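Local atomic coordinates of aspartate-semialdehyde dehydrogenase 2 (Vibrio cholerae, PDB entry 2R00), a protein that catalyses the NADPH-dependent reductive dephosphorylation of L-aspartyl-4-phosphate to L-aspartate-semialdehyde, a step on the routes to lysine, methionine and threonine. Residues L137-P142 and V292-V297; K141-A146 and V250-P255. One frame throughout, in Å; residues are numbered along the deposited sequence.

Contact 1: L137-P142 and V292-V297; sequences LVALKP and VLVGRV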
loop_
_atom_site.group_PDB
_atom_site.type_symbol
_atom_site.label_atom_id
_atom_site.label_comp_id
_atom_site.label_asym_id
_atom_site.label_seq_id
_atom_site.Cartn_x
_atom_site.Cartn_y
_atom_site.Cartn_z
ATOM N N LEU A 137 -13.625 -6.938 5.985
ATOM C CA LEU A 137 -14.314 -8.030 6.666
ATOM C C LEU A 137 -15.104 -8.938 5.720
ATOM O O LEU A 137 -15.167 -10.157 5.923
ATOM C CB LEU A 137 -15.218 -7.474 7.765
ATOM C CG LEU A 137 -14.512 -7.443 9.125
ATOM C CD1 LEU A 137 -14.996 -6.331 9.960
ATOM C CD2 LEU A 137 -14.719 -8.753 9.860
ATOM N N VAL A 138 -15.712 -8.345 4.701
ATOM C CA VAL A 138 -16.351 -9.125 3.645
ATOM C C VAL A 138 -15.319 -10.045 2.975
ATOM O O VAL A 138 -15.536 -11.253 2.853
ATOM C CB VAL A 138 -17.084 -8.220 2.638
ATOM C CG1 VAL A 138 -17.474 -8.999 1.391
ATOM C CG2 VAL A 138 -18.349 -7.638 3.291
ATOM N N ALA A 139 -14.189 -9.472 2.569
ATOM C CA ALA A 139 -13.119 -10.228 1.914
ATOM C C ALA A 139 -12.476 -11.310 2.780
ATOM O O ALA A 139 -12.118 -12.363 2.270
ATOM C CB ALA A 139 -12.045 -9.273 1.361
ATOM N N LEU A 140 -12.327 -11.055 4.077
ATOM C CA LEU A 140 -11.590 -11.955 4.974
ATOM C C LEU A 140 -12.409 -13.084 5.590
ATOM O O LEU A 140 -11.863 -14.129 5.941
ATOM C CB LEU A 140 -10.924 -11.158 6.099
ATOM C CG LEU A 140 -9.432 -10.816 6.006
ATOM C CD1 LEU A 140 -8.952 -10.610 4.595
ATOM C CD2 LEU A 140 -9.086 -9.620 6.885
ATOM N N LYS A 141 -13.711 -12.859 5.738
ATOM C CA LYS A 141 -14.583 -13.827 6.403
ATOM C C LYS A 141 -14.481 -15.276 5.881
ATOM O O LYS A 141 -14.360 -16.195 6.701
ATOM C CB LYS A 141 -16.042 -13.333 6.439
ATOM C CG LYS A 141 -16.994 -14.170 7.315
ATOM C CD LYS A 141 -16.434 -14.430 8.713
ATOM C CE LYS A 141 -17.526 -14.907 9.674
ATOM N NZ LYS A 141 -18.485 -15.849 9.041
ATOM N N PRO A 142 -14.522 -15.492 4.543
ATOM C CA PRO A 142 -14.326 -16.861 4.028
ATOM C C PRO A 142 -12.986 -17.490 4.426
ATOM O O PRO A 142 -12.926 -18.691 4.673
ATOM C CB PRO A 142 -14.386 -16.674 2.502
ATOM C CG PRO A 142 -15.166 -15.406 2.315
ATOM C CD PRO A 142 -14.758 -14.538 3.445
ATOM N N VAL A 292 -17.499 -5.667 -3.255
ATOM C CA VAL A 292 -16.146 -5.685 -2.735
ATOM C C VAL A 292 -15.246 -6.274 -3.835
ATOM O O VAL A 292 -15.351 -7.457 -4.173
ATOM C CB VAL A 292 -16.096 -6.480 -1.401
ATOM C CG1 VAL A 292 -14.672 -6.707 -0.926
ATOM C CG2 VAL A 292 -16.909 -5.748 -0.327
ATOM N N LEU A 293 -14.403 -5.419 -4.412
ATOM C CA LEU A 293 -13.531 -5.775 -5.531
ATOM C C LEU A 293 -12.198 -6.289 -4.991
ATOM O O LEU A 293 -11.490 -5.558 -4.295
ATOM C CB LEU A 293 -13.305 -4.547 -6.418
ATOM C CG LEU A 293 -14.322 -4.003 -7.438
ATOM C CD1 LEU A 293 -15.723 -4.629 -7.380
ATOM C CD2 LEU A 293 -14.390 -2.480 -7.349
ATOM N N VAL A 294 -11.876 -7.549 -5.295
ATOM C CA VAL A 294 -10.675 -8.211 -4.750
ATOM C C VAL A 294 -9.724 -8.647 -5.878
ATOM O O VAL A 294 -10.174 -9.101 -6.927
ATOM C CB VAL A 294 -11.045 -9.405 -3.825
ATOM C CG1 VAL A 294 -9.800 -10.125 -3.319
ATOM C CG2 VAL A 294 -11.900 -8.929 -2.622
ATOM N N GLY A 295 -8.420 -8.455 -5.666
ATOM C CA GLY A 295 -7.393 -8.874 -6.635
ATOM C C GLY A 295 -6.026 -9.074 -6.006
ATOM O O GLY A 295 -5.872 -8.932 -4.787
ATOM N N ARG A 296 -5.034 -9.389 -6.845
ATOM C CA ARG A 296 -3.645 -9.622 -6.422
ATOM C C ARG A 296 -3.583 -10.624 -5.262
ATOM O O ARG A 296 -2.837 -10.432 -4.303
ATOM C CB ARG A 296 -2.925 -8.281 -6.094
ATOM C CG ARG A 296 -1.387 -8.345 -5.948
ATOM C CD ARG A 296 -0.685 -6.990 -6.268
ATOM N NE ARG A 296 -1.514 -5.844 -5.898
ATOM C CZ ARG A 296 -1.550 -4.672 -6.524
ATOM N NH1 ARG A 296 -0.804 -4.420 -7.594
ATOM N NH2 ARG A 296 -2.356 -3.740 -6.060
ATOM N N VAL A 297 -4.384 -11.690 -5.365
ATOM C CA VAL A 297 -4.458 -12.745 -4.331
ATOM C C VAL A 297 -3.318 -13.768 -4.450
ATOM O O VAL A 297 -3.199 -14.460 -5.464
ATOM C CB VAL A 297 -5.831 -13.475 -4.349
ATOM C CG1 VAL A 297 -5.907 -14.542 -3.245
ATOM C CG2 VAL A 297 -6.998 -12.473 -4.234
#
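Val138 and Ala139 of helix 131-147 meet Val292 and Val294 of strand 292-300 where the helix lies across a face of the mixed sheet in the dimerisation domain, a worked example of helix-on-sheet packing. The short axes pass 9.2 Å apart at -57°, and the backbones come nearest at the CA atoms of Ala139 and Val292, separated by 7.2 Å. Val138 reaches its partner with CG1, which stands anti to the backbone N (chi1 167°) and lies 3.7 Å from Val292 CG2. That same CG2 also faces Val138 CB at 3.9 Å, so one methyl fits against the branch point of the opposing valine, and the two side chains cross obliquely. The neighbouring Ala139 offers a single methyl to two valines: its CB is 4.0 Å from Val294 CG2 and, more loosely, 4.3 Å from Val292 CG1. Val292 thus divides its branches, CG2 going to Val138 and CG1 turning to Ala139. Leu309 and Val311 of the adjoining strand 306-313 also touch Ala139, while Ile271 packs on both Val138 and Val294. The backbones of Val292 and Val294 bond to residues in and flanking strand 271-273, not across to the helix. Between the two segments only apolar contacts act, tight at Val138-Val292 and looser at Ala139, and the contact therefore depends on shape and burial, with no direction-dependent bond.

Contact 2: K141-A146 and V250-P255; sequences KPIYDA and VETRAP
Ile143 and Thr252 meet methyl to methyl, the CG2 atoms 3.8 Å apart, with the two side chains crossing at about a right angle. The rotamers explain the choice of branch. In Ile143 (chi1 -56°) the CG2 methyl lies anti to the backbone N and is carried to the strand, while CG1 stands beside that N. Thr252 places CG2 anti to its own carbonyl carbon, which leaves OG1 between the backbone N and the carbonyl carbon (chi1 61°). The two branches thus face different partners: CG2 serves the apolar interface, and OG1 donates to Ala254 O at 2.6 Å. This short bond meets the carbonyl at 133° from well above its plane, and it ties the Thr252 side chain to the backbone two residues on. A second, weak bond links the same hydroxyl to Ser305 O, so that both polar links of Thr252 are made apart from the methyl contact. Val250 adds a looser touch, its CG2 4.5 Å from Ile143 CG2. On the outer side of the helix Lys141 and Asp145 form a salt bridge, one turn apart. Around the contact, Val261 of helix 258-267 covers Ile143, Ile152 of strand 149-159 and Leu140 pack on Val250, and Val147, the last residue of helix 131-147, rests on both Thr252 and Ala254.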
loop_
_atom_site.group_PDB
_atom_site.type_symbol
_atom_site.label_atom_id
_atom_site.label_comp_id
_atom_site.label_asym_id
_atom_site.label_seq_id
_atom_site.Cartn_x
_atom_site.Cartn_y
_atom_site.Cartn_z
ATOM N N LYS A 141 -13.711 -12.859 5.738
ATOM C CA LYS A 141 -14.583 -13.827 6.403
ATOM C C LYS A 141 -14.481 -15.276 5.881
ATOM O O LYS A 141 -14.360 -16.195 6.701
ATOM C CB LYS A 141 -16.042 -13.333 6.439
ATOM C CG LYS A 141 -16.994 -14.170 7.315
ATOM C CD LYS A 141 -16.434 -14.430 8.713
ATOM C CE LYS A 141 -17.526 -14.907 9.674
ATOM N NZ LYS A 141 -18.485 -15.849 9.041
ATOM N N PRO A 142 -14.522 -15.492 4.543
ATOM C CA PRO A 142 -14.326 -16.861 4.028
ATOM C C PRO A 142 -12.986 -17.490 4.426
ATOM O O PRO A 142 -12.926 -18.691 4.673
ATOM C CB PRO A 142 -14.386 -16.674 2.502
ATOM C CG PRO A 142 -15.166 -15.406 2.315
ATOM C CD PRO A 142 -14.758 -14.538 3.445
ATOM N N ILE A 143 -11.922 -16.690 4.466
ATOM C CA ILE A 143 -10.617 -17.167 4.941
ATOM C C ILE A 143 -10.654 -17.474 6.444
ATOM O O ILE A 143 -10.168 -18.518 6.884
ATOM C CB ILE A 143 -9.481 -16.159 4.620
ATOM C CG1 ILE A 143 -9.441 -15.875 3.108
ATOM C CG2 ILE A 143 -8.143 -16.682 5.143
ATOM C CD1 ILE A 143 -8.686 -14.581 2.696
ATOM N N TYR A 144 -11.241 -16.569 7.223
ATOM C CA TYR A 144 -11.406 -16.774 8.657
ATOM C C TYR A 144 -12.109 -18.107 8.933
ATOM O O TYR A 144 -11.608 -18.939 9.695
ATOM C CB TYR A 144 -12.209 -15.622 9.265
ATOM C CG TYR A 144 -12.355 -15.696 10.768
ATOM C CD1 TYR A 144 -11.303 -15.340 11.600
ATOM C CD2 TYR A 144 -13.556 -16.102 11.355
ATOM C CE1 TYR A 144 -11.427 -15.398 12.980
ATOM C CE2 TYR A 144 -13.694 -16.163 12.737
ATOM C CZ TYR A 144 -12.620 -15.808 13.544
ATOM O OH TYR A 144 -12.727 -15.858 14.920
ATOM N N ASP A 145 -13.255 -18.304 8.288
ATOM C CA ASP A 145 -14.048 -19.528 8.415
ATOM C C ASP A 145 -13.266 -20.816 8.087
ATOM O O ASP A 145 -13.310 -21.795 8.849
ATOM C CB ASP A 145 -15.300 -19.415 7.534
ATOM C CG ASP A 145 -16.307 -18.407 8.074
ATOM O OD1 ASP A 145 -16.149 -17.979 9.241
ATOM O OD2 ASP A 145 -17.254 -18.052 7.341
ATOM N N ALA A 146 -12.533 -20.797 6.974
ATOM C CA ALA A 146 -11.805 -21.977 6.507
ATOM C C ALA A 146 -10.627 -22.336 7.405
ATOM O O ALA A 146 -10.506 -23.488 7.835
ATOM C CB ALA A 146 -11.343 -21.794 5.068
ATOM N N VAL A 250 -2.761 -11.462 5.817
ATOM C CA VAL A 250 -3.291 -12.255 6.921
ATOM C C VAL A 250 -2.417 -13.462 7.263
ATOM O O VAL A 250 -1.939 -14.183 6.390
ATOM C CB VAL A 250 -4.786 -12.674 6.713
ATOM C CG1 VAL A 250 -5.660 -11.433 6.560
ATOM C CG2 VAL A 250 -4.960 -13.575 5.519
ATOM N N GLU A 251 -2.189 -13.633 8.554
ATOM C CA GLU A 251 -1.515 -14.791 9.092
ATOM C C GLU A 251 -2.638 -15.726 9.544
ATOM O O GLU A 251 -3.415 -15.387 10.449
ATOM C CB GLU A 251 -0.637 -14.353 10.263
ATOM C CG GLU A 251 0.473 -15.295 10.634
ATOM C CD GLU A 251 1.487 -15.517 9.525
ATOM O OE1 GLU A 251 1.931 -16.668 9.407
ATOM O OE2 GLU A 251 1.836 -14.580 8.776
ATOM N N THR A 252 -2.765 -16.861 8.863
ATOM C CA THR A 252 -3.852 -17.814 9.135
ATOM C C THR A 252 -3.421 -18.852 10.179
ATOM O O THR A 252 -2.230 -18.968 10.491
ATOM C CB THR A 252 -4.338 -18.509 7.843
ATOM O OG1 THR A 252 -3.261 -19.250 7.263
ATOM C CG2 THR A 252 -4.840 -17.487 6.830
ATOM N N ARG A 253 -4.382 -19.583 10.746
ATOM C CA ARG A 253 -4.046 -20.585 11.765
ATOM C C ARG A 253 -3.740 -21.943 11.126
ATOM O O ARG A 253 -3.114 -22.797 11.747
ATOM C CB ARG A 253 -5.130 -20.688 12.852
ATOM C CG ARG A 253 -5.355 -19.398 13.636
ATOM C CD ARG A 253 -6.175 -19.627 14.908
ATOM N NE ARG A 253 -6.592 -18.369 15.535
ATOM C CZ ARG A 253 -5.855 -17.659 16.391
ATOM N NH1 ARG A 253 -4.646 -18.069 16.750
ATOM N NH2 ARG A 253 -6.332 -16.533 16.903
ATOM N N ALA A 254 -4.182 -22.122 9.881
ATOM C CA ALA A 254 -3.813 -23.282 9.066
ATOM C C ALA A 254 -3.407 -22.813 7.672
ATOM O O ALA A 254 -3.925 -21.795 7.192
ATOM C CB ALA A 254 -4.969 -24.259 8.973
ATOM N N PRO A 255 -2.493 -23.556 7.006
ATOM C CA PRO A 255 -2.064 -23.161 5.662
ATOM C C PRO A 255 -3.231 -23.211 4.695
ATOM O O PRO A 255 -4.107 -24.063 4.836
ATOM C CB PRO A 255 -1.043 -24.242 5.274
ATOM C CG PRO A 255 -0.670 -24.926 6.536
ATOM C CD PRO A 255 -1.827 -24.792 7.458
#

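Contacts 1 and 2 are successive footholds of one helix, 131-147, on the same sheet, their centres 12 Å apart. They share Lys141 and Pro142, yet neither residue touches the partner strands; the actual join is Leu140 CG against Val250 CG1, at 3.9 Å. Their relation to the active site differs. The helix starts at Cys131, which forms the acyl-thioester intermediate, and contact 1 lies closer to it: the side chain of Val292 is about 8 Å from that of Cys131 and about 9 Å from that of His244, the predicted proton acceptor. His244 opens strand 244-252; the later residues of that strand, from Val250 on, supply contact 2, which lies away from the catalytic residues.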